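Local coordinates for protein hypothetical bacterial 6-phosphogluconolactonase (Bacteroides fragilis, PDB 3SCY) that probably hydrolyses 6-phosphogluconolactone or a related lactone, as a member of the seven-bladed beta-propeller lactonases, at residues 57-69 / 78-92. Residues are numbered along the deposited sequence; the frame is centred on the assembly and turned at random.
Sequences PSADGKFVYSVNE and SAFAFDKEKGTLHLL
Val64 and Ser66 pair with Phe80 and Ser78 as hydrogen-bonded antiparallel positions, joining strands 63-68 and 78-83, whose axes approach to 4.6 Å at 147°. Phe82 N extends the ladder to Lys62, just after the turn, by a nearly straight 2.8 Å bond to Lys62 O.

Beta-branched Val64 suits an extended strand and fits between Phe82 and Leu89: CG2 lies 3.7 Å from Phe82 CB, while the branch point CB meets Leu89 CD2 at 3.7 Å, the latter two side chains crossing at about a right angle. With CG anti to its own backbone N (chi1 -175°), the Phe82 ring reaches back to the turn, where its edge meets Gly61 O, 3.4 Å from CD2. A water bridges Gly61 O, Phe82 O and Lys84 N. Phe80 presents its edge, in plane, to Val64 O and Ser66 OG; buried Ser66 satisfies its hydroxyl by donating to Val67 O. On the other side of the sheet, small Ala79 accommodates the Tyr65 ring, CB to CE1 3.5 Å, and Phe63 CE1 touches Leu92 CD1.

Gly61 closes the type I turn from Ser58 with a positive phi that favours glycine; Asp60 OD1 accepts from Ser58 OG and, in an Asx turn, Lys62 N.

These strands form the middle of a four-stranded propeller blade between 55-57 and 88-96; Val64, Phe80 and Phe82 pack on strands 13-20 and 28-35 of the adjoining blade, while Tyr65 OH bonds to Gly131 O.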
ATOM      1  N   PRO A  57      -1.543   1.442 -10.319  1.00 15.28           N
ATOM      2  CA  PRO A  57      -1.625   1.984 -11.676  1.00 15.83           C
ATOM      3  C   PRO A  57      -0.426   2.892 -11.943  1.00 18.80           C
ATOM      4  O   PRO A  57       0.151   3.446 -10.984  1.00 19.80           O
ATOM      5  CB  PRO A  57      -2.904   2.821 -11.640  1.00 17.73           C
ATOM      6  CG  PRO A  57      -2.985   3.297 -10.179  1.00 21.41           C
ATOM      7  CD  PRO A  57      -2.268   2.274  -9.322  1.00 17.23           C
ATOM      8  N   SER A  58      -0.070   3.091 -13.198  1.00 16.18           N
ATOM      9  CA  SER A  58       0.924   4.101 -13.503  1.00 17.14           C
ATOM     10  C   SER A  58       0.233   5.470 -13.256  1.00 22.55           C
ATOM     11  O   SER A  58      -1.012   5.551 -13.187  1.00 21.50           O
ATOM     12  CB  SER A  58       1.391   3.959 -14.946  1.00 20.34           C
ATOM     13  OG  SER A  58       0.279   4.105 -15.816  1.00 22.23           O
ATOM     14  N   ALA A  59       1.028   6.542 -13.128  1.00 22.18           N
ATOM     15  CA  ALA A  59       0.459   7.863 -12.852  1.00 23.13           C
ATOM     16  C   ALA A  59      -0.499   8.350 -13.961  1.00 27.01           C
ATOM     17  O   ALA A  59      -1.477   9.018 -13.633  1.00 29.78           O
ATOM     18  CB  ALA A  59       1.585   8.863 -12.643  1.00 24.32           C
ATOM     19  N   ASP A  60      -0.294   7.950 -15.229  1.00 24.76           N
ATOM     20  CA  ASP A  60      -1.163   8.344 -16.347  1.00 26.69           C
ATOM     21  C   ASP A  60      -2.384   7.384 -16.505  1.00 30.42           C
ATOM     22  O   ASP A  60      -3.212   7.579 -17.401  1.00 32.88           O
ATOM     23  CB  ASP A  60      -0.356   8.443 -17.656  1.00 29.36           C
ATOM     24  CG  ASP A  60       0.277   7.156 -18.180  1.00 34.76           C
ATOM     25  OD1 ASP A  60       0.023   6.079 -17.598  1.00 29.28           O
ATOM     26  OD2 ASP A  60       1.003   7.220 -19.191  1.00 42.54           O
ATOM     27  N   GLY A  61      -2.432   6.346 -15.676  1.00 24.43           N
ATOM     28  CA  GLY A  61      -3.498   5.339 -15.655  1.00 24.56           C
ATOM     29  C   GLY A  61      -3.542   4.420 -16.870  1.00 26.89           C
ATOM     30  O   GLY A  61      -4.553   3.754 -17.101  1.00 29.21           O
ATOM     31  N   LYS A  62      -2.478   4.393 -17.675  1.00 21.03           N
ATOM     32  CA  LYS A  62      -2.427   3.586 -18.888  1.00 20.67           C
ATOM     33  C   LYS A  62      -1.854   2.191 -18.644  1.00 21.02           C
ATOM     34  O   LYS A  62      -1.967   1.332 -19.515  1.00 19.50           O
ATOM     35  CB  LYS A  62      -1.608   4.297 -19.984  1.00 23.83           C
ATOM     36  CG  LYS A  62      -2.188   5.655 -20.418  1.00 35.78           C
ATOM     37  CD  LYS A  62      -3.373   5.546 -21.358  1.00 47.93           C
ATOM     38  CE  LYS A  62      -3.932   6.903 -21.737  1.00 62.49           C
ATOM     39  NZ  LYS A  62      -2.954   7.733 -22.502  1.00 68.12           N
ATOM     40  N   PHE A  63      -1.209   1.982 -17.483  1.00 17.71           N
ATOM     41  CA  PHE A  63      -0.592   0.708 -17.130  1.00 15.66           C
ATOM     42  C   PHE A  63      -0.900   0.349 -15.720  1.00 17.88           C
ATOM     43  O   PHE A  63      -1.205   1.209 -14.889  1.00 18.21           O
ATOM     44  CB  PHE A  63       0.939   0.750 -17.319  1.00 16.73           C
ATOM     45  CG  PHE A  63       1.342   1.099 -18.729  1.00 17.62           C
ATOM     46  CD1 PHE A  63       1.325   0.133 -19.736  1.00 19.83           C
ATOM     47  CD2 PHE A  63       1.645   2.408 -19.074  1.00 21.64           C
ATOM     48  CE1 PHE A  63       1.632   0.475 -21.060  1.00 22.01           C
ATOM     49  CE2 PHE A  63       1.959   2.747 -20.398  1.00 23.93           C
ATOM     50  CZ  PHE A  63       1.903   1.788 -21.383  1.00 22.61           C
ATOM     51  N   VAL A  64      -0.883  -0.956 -15.444  1.00 16.31           N
ATOM     52  CA  VAL A  64      -1.046  -1.473 -14.103  1.00 15.14           C
ATOM     53  C   VAL A  64       0.086  -2.461 -13.849  1.00 16.93           C
ATOM     54  O   VAL A  64       0.427  -3.254 -14.744  1.00 18.37           O
ATOM     55  CB  VAL A  64      -2.440  -2.108 -13.871  1.00 17.79           C
ATOM     56  CG1 VAL A  64      -2.510  -2.916 -12.565  1.00 18.00           C
ATOM     57  CG2 VAL A  64      -3.505  -1.015 -13.874  1.00 17.92           C
ATOM     58  N   TYR A  65       0.650  -2.425 -12.637  1.00 15.19           N
ATOM     59  CA  TYR A  65       1.702  -3.366 -12.274  1.00 14.93           C
ATOM     60  C   TYR A  65       1.277  -4.078 -11.045  1.00 16.97           C
ATOM     61  O   TYR A  65       0.791  -3.450 -10.110  1.00 16.93           O
ATOM     62  CB  TYR A  65       3.053  -2.657 -12.059  1.00 15.80           C
ATOM     63  CG  TYR A  65       3.468  -1.877 -13.281  1.00 14.75           C
ATOM     64  CD1 TYR A  65       4.161  -2.488 -14.322  1.00 16.41           C
ATOM     65  CD2 TYR A  65       3.098  -0.543 -13.437  1.00 16.39           C
ATOM     66  CE1 TYR A  65       4.501  -1.781 -15.479  1.00 17.20           C
ATOM     67  CE2 TYR A  65       3.390   0.155 -14.607  1.00 16.96           C
ATOM     68  CZ  TYR A  65       4.103  -0.465 -15.625  1.00 17.02           C
ATOM     69  OH  TYR A  65       4.426   0.213 -16.771  1.00 18.34           O
ATOM     70  N   SER A  66       1.419  -5.408 -11.028  1.00 14.81           N
ATOM     71  CA  SER A  66       1.029  -6.165  -9.851  0.50 14.73           C
ATOM     72  C   SER A  66       2.133  -7.075  -9.410  1.00 18.90           C
ATOM     73  O   SER A  66       2.909  -7.549 -10.231  1.00 19.83           O
ATOM     74  CB  SER A  66      -0.234  -6.982 -10.125  0.50 16.59           C
ATOM     75  OG  SER A  66       0.032  -8.224 -10.762  0.50 15.58           O
ATOM     76  N   VAL A  67       2.158  -7.382  -8.118  1.00 17.19           N
ATOM     77  CA  VAL A  67       3.075  -8.408  -7.664  1.00 17.38           C
ATOM     78  C   VAL A  67       2.415  -9.742  -8.034  1.00 19.62           C
ATOM     79  O   VAL A  67       1.217  -9.779  -8.390  1.00 20.39           O
ATOM     80  CB  VAL A  67       3.370  -8.353  -6.148  1.00 19.88           C
ATOM     81  CG1 VAL A  67       4.001  -7.024  -5.753  1.00 20.01           C
ATOM     82  CG2 VAL A  67       2.109  -8.660  -5.313  1.00 19.13           C
ATOM     83  N   ASN A  68       3.200 -10.829  -7.968  1.00 19.44           N
ATOM     84  CA  ASN A  68       2.730 -12.220  -8.012  1.00 19.11           C
ATOM     85  C   ASN A  68       3.345 -12.786  -6.750  1.00 20.85           C
ATOM     86  O   ASN A  68       4.544 -13.096  -6.745  1.00 20.40           O
ATOM     87  CB  ASN A  68       3.134 -12.945  -9.307  1.00 18.98           C
ATOM     88  CG  ASN A  68       2.570 -12.264 -10.532  1.00 30.54           C
ATOM     89  OD1 ASN A  68       1.376 -12.364 -10.835  1.00 29.87           O
ATOM     90  ND2 ASN A  68       3.396 -11.500 -11.228  1.00 25.89           N
ATOM     91  N   GLU A  69       2.577 -12.800  -5.655  1.00 19.46           N
ATOM     92  CA  GLU A  69       3.126 -13.129  -4.346  1.00 19.82           C
ATOM     93  C   GLU A  69       3.235 -14.627  -4.119  1.00 25.29           C
ATOM     94  O   GLU A  69       2.276 -15.287  -3.727  1.00 25.45           O
ATOM     95  CB  GLU A  69       2.346 -12.436  -3.224  1.00 20.24           C
ATOM     96  CG  GLU A  69       3.083 -12.510  -1.898  1.00 23.21           C
ATOM     97  CD  GLU A  69       2.305 -12.074  -0.676  1.00 26.72           C
ATOM     98  OE1 GLU A  69       1.242 -11.434  -0.830  1.00 22.30           O
ATOM     99  OE2 GLU A  69       2.793 -12.333   0.446  1.00 27.10           O
ATOM    100  N   SER A  78       3.923  -8.459 -12.687  1.00 19.38           N
ATOM    101  CA  SER A  78       3.245  -8.490 -13.976  1.00 18.49           C
ATOM    102  C   SER A  78       2.933  -7.070 -14.395  1.00 20.25           C
ATOM    103  O   SER A  78       2.525  -6.275 -13.544  1.00 18.36           O
ATOM    104  CB  SER A  78       1.949  -9.291 -13.867  1.00 21.04           C
ATOM    105  OG  SER A  78       2.205 -10.633 -13.485  1.00 24.42           O
ATOM    106  N   ALA A  79       3.097  -6.767 -15.680  1.00 19.12           N
ATOM    107  CA  ALA A  79       2.796  -5.466 -16.258  1.00 18.65           C
ATOM    108  C   ALA A  79       1.645  -5.605 -17.215  1.00 20.17           C
ATOM    109  O   ALA A  79       1.658  -6.510 -18.061  1.00 20.41           O
ATOM    110  CB  ALA A  79       4.018  -4.932 -16.993  1.00 19.24           C
ATOM    111  N   PHE A  80       0.673  -4.701 -17.128  1.00 17.94           N
ATOM    112  CA  PHE A  80      -0.521  -4.728 -17.963  1.00 18.20           C
ATOM    113  C   PHE A  80      -0.803  -3.401 -18.617  1.00 21.43           C
ATOM    114  O   PHE A  80      -0.588  -2.359 -17.986  1.00 20.00           O
ATOM    115  CB  PHE A  80      -1.766  -5.031 -17.096  1.00 19.10           C
ATOM    116  CG  PHE A  80      -1.732  -6.289 -16.273  1.00 20.15           C
ATOM    117  CD1 PHE A  80      -1.126  -6.303 -15.022  1.00 20.05           C
ATOM    118  CD2 PHE A  80      -2.340  -7.457 -16.736  1.00 21.90           C
ATOM    119  CE1 PHE A  80      -1.102  -7.454 -14.252  1.00 21.67           C
ATOM    120  CE2 PHE A  80      -2.297  -8.621 -15.974  1.00 24.08           C
ATOM    121  CZ  PHE A  80      -1.665  -8.613 -14.746  1.00 21.64           C
ATOM    122  N   ALA A  81      -1.346  -3.421 -19.838  1.00 20.04           N
ATOM    123  CA  ALA A  81      -1.928  -2.217 -20.412  1.00 20.35           C
ATOM    124  C   ALA A  81      -3.329  -2.092 -19.808  1.00 22.50           C
ATOM    125  O   ALA A  81      -4.055  -3.100 -19.710  1.00 24.18           O
ATOM    126  CB  ALA A  81      -2.008  -2.314 -21.919  1.00 22.29           C
ATOM    127  N   PHE A  82      -3.696  -0.899 -19.372  1.00 19.91           N
ATOM    128  CA  PHE A  82      -4.991  -0.688 -18.729  1.00 20.79           C
ATOM    129  C   PHE A  82      -5.838   0.289 -19.497  1.00 26.35           C
ATOM    130  O   PHE A  82      -5.361   1.320 -19.968  1.00 25.25           O
ATOM    131  CB  PHE A  82      -4.782  -0.195 -17.274  1.00 21.37           C
ATOM    132  CG  PHE A  82      -6.063  -0.070 -16.476  1.00 23.59           C
ATOM    133  CD1 PHE A  82      -6.892  -1.171 -16.285  1.00 25.84           C
ATOM    134  CD2 PHE A  82      -6.396   1.121 -15.852  1.00 26.16           C
ATOM    135  CE1 PHE A  82      -8.063  -1.064 -15.534  1.00 26.30           C
ATOM    136  CE2 PHE A  82      -7.560   1.227 -15.090  1.00 28.91           C
ATOM    137  CZ  PHE A  82      -8.385   0.133 -14.940  1.00 27.16           C
ATOM    138  N   ASP A  83      -7.120  -0.052 -19.651  1.00 25.68           N
ATOM    139  CA  ASP A  83      -8.100   0.825 -20.292  1.00 27.60           C
ATOM    140  C   ASP A  83      -9.111   1.169 -19.198  1.00 32.33           C
ATOM    141  O   ASP A  83      -9.928   0.329 -18.833  1.00 31.78           O
ATOM    142  CB  ASP A  83      -8.722   0.164 -21.528  1.00 30.19           C
ATOM    143  CG  ASP A  83      -9.749   1.021 -22.253  1.00 40.70           C
ATOM    144  OD1 ASP A  83     -10.458   1.806 -21.578  1.00 40.08           O
ATOM    145  OD2 ASP A  83      -9.872   0.883 -23.480  1.00 45.90           O
ATOM    146  N   LYS A  84      -8.968   2.361 -18.593  1.00 30.85           N
ATOM    147  CA  LYS A  84      -9.733   2.853 -17.438  1.00 30.93           C
ATOM    148  C   LYS A  84     -11.254   2.877 -17.699  1.00 38.07           C
ATOM    149  O   LYS A  84     -12.027   2.602 -16.780  1.00 38.70           O
ATOM    150  CB  LYS A  84      -9.178   4.242 -17.049  1.00 34.69           C
ATOM    151  CG  LYS A  84     -10.102   5.259 -16.417  1.00 48.19           C
ATOM    152  CD  LYS A  84      -9.716   6.647 -16.898  1.00 52.92           C
ATOM    153  N   GLU A  85     -11.665   3.153 -18.943  1.00 35.06           N
ATOM    154  CA  GLU A  85     -13.087   3.213 -19.311  1.00 36.43           C
ATOM    155  C   GLU A  85     -13.724   1.820 -19.383  1.00 39.09           C
ATOM    156  O   GLU A  85     -14.858   1.651 -18.939  1.00 40.02           O
ATOM    157  CB  GLU A  85     -13.247   3.925 -20.664  1.00 39.55           C
ATOM    158  CG  GLU A  85     -12.905   5.405 -20.623  1.00 52.66           C
ATOM    159  N   LYS A  86     -13.033   0.843 -19.979  1.00 33.24           N
ATOM    160  CA  LYS A  86     -13.524  -0.534 -20.110  1.00 32.33           C
ATOM    161  C   LYS A  86     -13.177  -1.377 -18.886  1.00 35.00           C
ATOM    162  O   LYS A  86     -13.791  -2.425 -18.669  1.00 34.83           O
ATOM    163  CB  LYS A  86     -12.964  -1.196 -21.372  1.00 34.44           C
ATOM    164  CG  LYS A  86     -13.467  -0.561 -22.655  1.00 42.01           C
ATOM    165  CD  LYS A  86     -12.669  -1.002 -23.849  1.00 49.01           C
ATOM    166  CE  LYS A  86     -13.038  -0.215 -25.090  1.00 59.26           C
ATOM    167  NZ  LYS A  86     -12.557   1.197 -25.027  1.00 64.47           N
ATOM    168  N   GLY A  87     -12.178  -0.927 -18.124  1.00 28.73           N
ATOM    169  CA  GLY A  87     -11.691  -1.627 -16.943  1.00 26.41           C
ATOM    170  C   GLY A  87     -10.917  -2.875 -17.319  1.00 27.09           C
ATOM    171  O   GLY A  87     -10.753  -3.766 -16.488  1.00 26.24           O
ATOM    172  N   THR A  88     -10.406  -2.941 -18.551  1.00 24.72           N
ATOM    173  CA  THR A  88      -9.734  -4.131 -19.045  1.00 24.60           C
ATOM    174  C   THR A  88      -8.254  -4.056 -18.815  1.00 26.75           C
ATOM    175  O   THR A  88      -7.662  -2.978 -18.914  1.00 26.63           O
ATOM    176  CB  THR A  88     -10.028  -4.367 -20.539  1.00 33.43           C
ATOM    177  OG1 THR A  88      -9.687  -3.186 -21.255  1.00 33.54           O
ATOM    178  CG2 THR A  88     -11.481  -4.759 -20.793  1.00 34.66           C
ATOM    179  N   LEU A  89      -7.657  -5.211 -18.505  1.00 22.73           N
ATOM    180  CA  LEU A  89      -6.222  -5.377 -18.292  1.00 21.58           C
ATOM    181  C   LEU A  89      -5.677  -6.310 -19.351  1.00 25.56           C
ATOM    182  O   LEU A  89      -6.244  -7.386 -19.556  1.00 26.85           O
ATOM    183  CB  LEU A  89      -5.945  -5.948 -16.910  1.00 21.40           C
ATOM    184  CG  LEU A  89      -6.196  -4.980 -15.777  1.00 24.53           C
ATOM    185  CD1 LEU A  89      -6.494  -5.718 -14.482  1.00 26.90           C
ATOM    186  CD2 LEU A  89      -5.029  -4.041 -15.610  1.00 23.64           C
ATOM    187  N   HIS A  90      -4.613  -5.913 -20.035  1.00 21.10           N
ATOM    188  CA  HIS A  90      -4.019  -6.775 -21.054  1.00 21.19           C
ATOM    189  C   HIS A  90      -2.598  -6.991 -20.698  1.00 24.76           C
ATOM    190  O   HIS A  90      -1.806  -6.054 -20.784  1.00 23.67           O
ATOM    191  CB  HIS A  90      -4.147  -6.191 -22.484  1.00 23.44           C
ATOM    192  CG  HIS A  90      -5.542  -6.262 -23.043  1.00 28.64           C
ATOM    193  ND1 HIS A  90      -6.480  -5.318 -22.729  1.00 30.52           N
ATOM    194  CD2 HIS A  90      -6.090  -7.167 -23.888  1.00 32.13           C
ATOM    195  CE1 HIS A  90      -7.577  -5.663 -23.377  1.00 31.34           C
ATOM    196  NE2 HIS A  90      -7.389  -6.770 -24.099  1.00 32.94           N
ATOM    197  N   LEU A  91      -2.265  -8.198 -20.248  1.00 22.93           N
ATOM    198  CA  LEU A  91      -0.908  -8.525 -19.845  1.00 23.64           C
ATOM    199  C   LEU A  91       0.083  -8.207 -20.955  1.00 26.54           C
ATOM    200  O   LEU A  91      -0.135  -8.536 -22.126  1.00 25.70           O
ATOM    201  CB  LEU A  91      -0.808 -10.007 -19.442  1.00 24.81           C
ATOM    202  CG  LEU A  91       0.544 -10.500 -18.911  1.00 28.16           C
ATOM    203  CD1 LEU A  91       0.881  -9.897 -17.537  1.00 26.42           C
ATOM    204  CD2 LEU A  91       0.590 -12.017 -18.877  1.00 33.75           C
ATOM    205  N   LEU A  92       1.181  -7.550 -20.564  1.00 22.07           N
ATOM    206  CA  LEU A  92       2.272  -7.236 -21.473  1.00 21.87           C
ATOM    207  C   LEU A  92       3.387  -8.228 -21.254  1.00 24.11           C
ATOM    208  O   LEU A  92       3.867  -8.841 -22.209  1.00 24.49           O
ATOM    209  CB  LEU A  92       2.778  -5.799 -21.271  1.00 21.03           C
ATOM    210  CG  LEU A  92       1.744  -4.666 -21.445  1.00 23.14           C
ATOM    211  CD1 LEU A  92       2.419  -3.317 -21.222  1.00 24.14           C
ATOM    212  CD2 LEU A  92       1.095  -4.687 -22.815  1.00 26.06           C
TER
HETATM  213  O   HOH W   1      -6.456   3.992 -19.088  1.00 31.53           O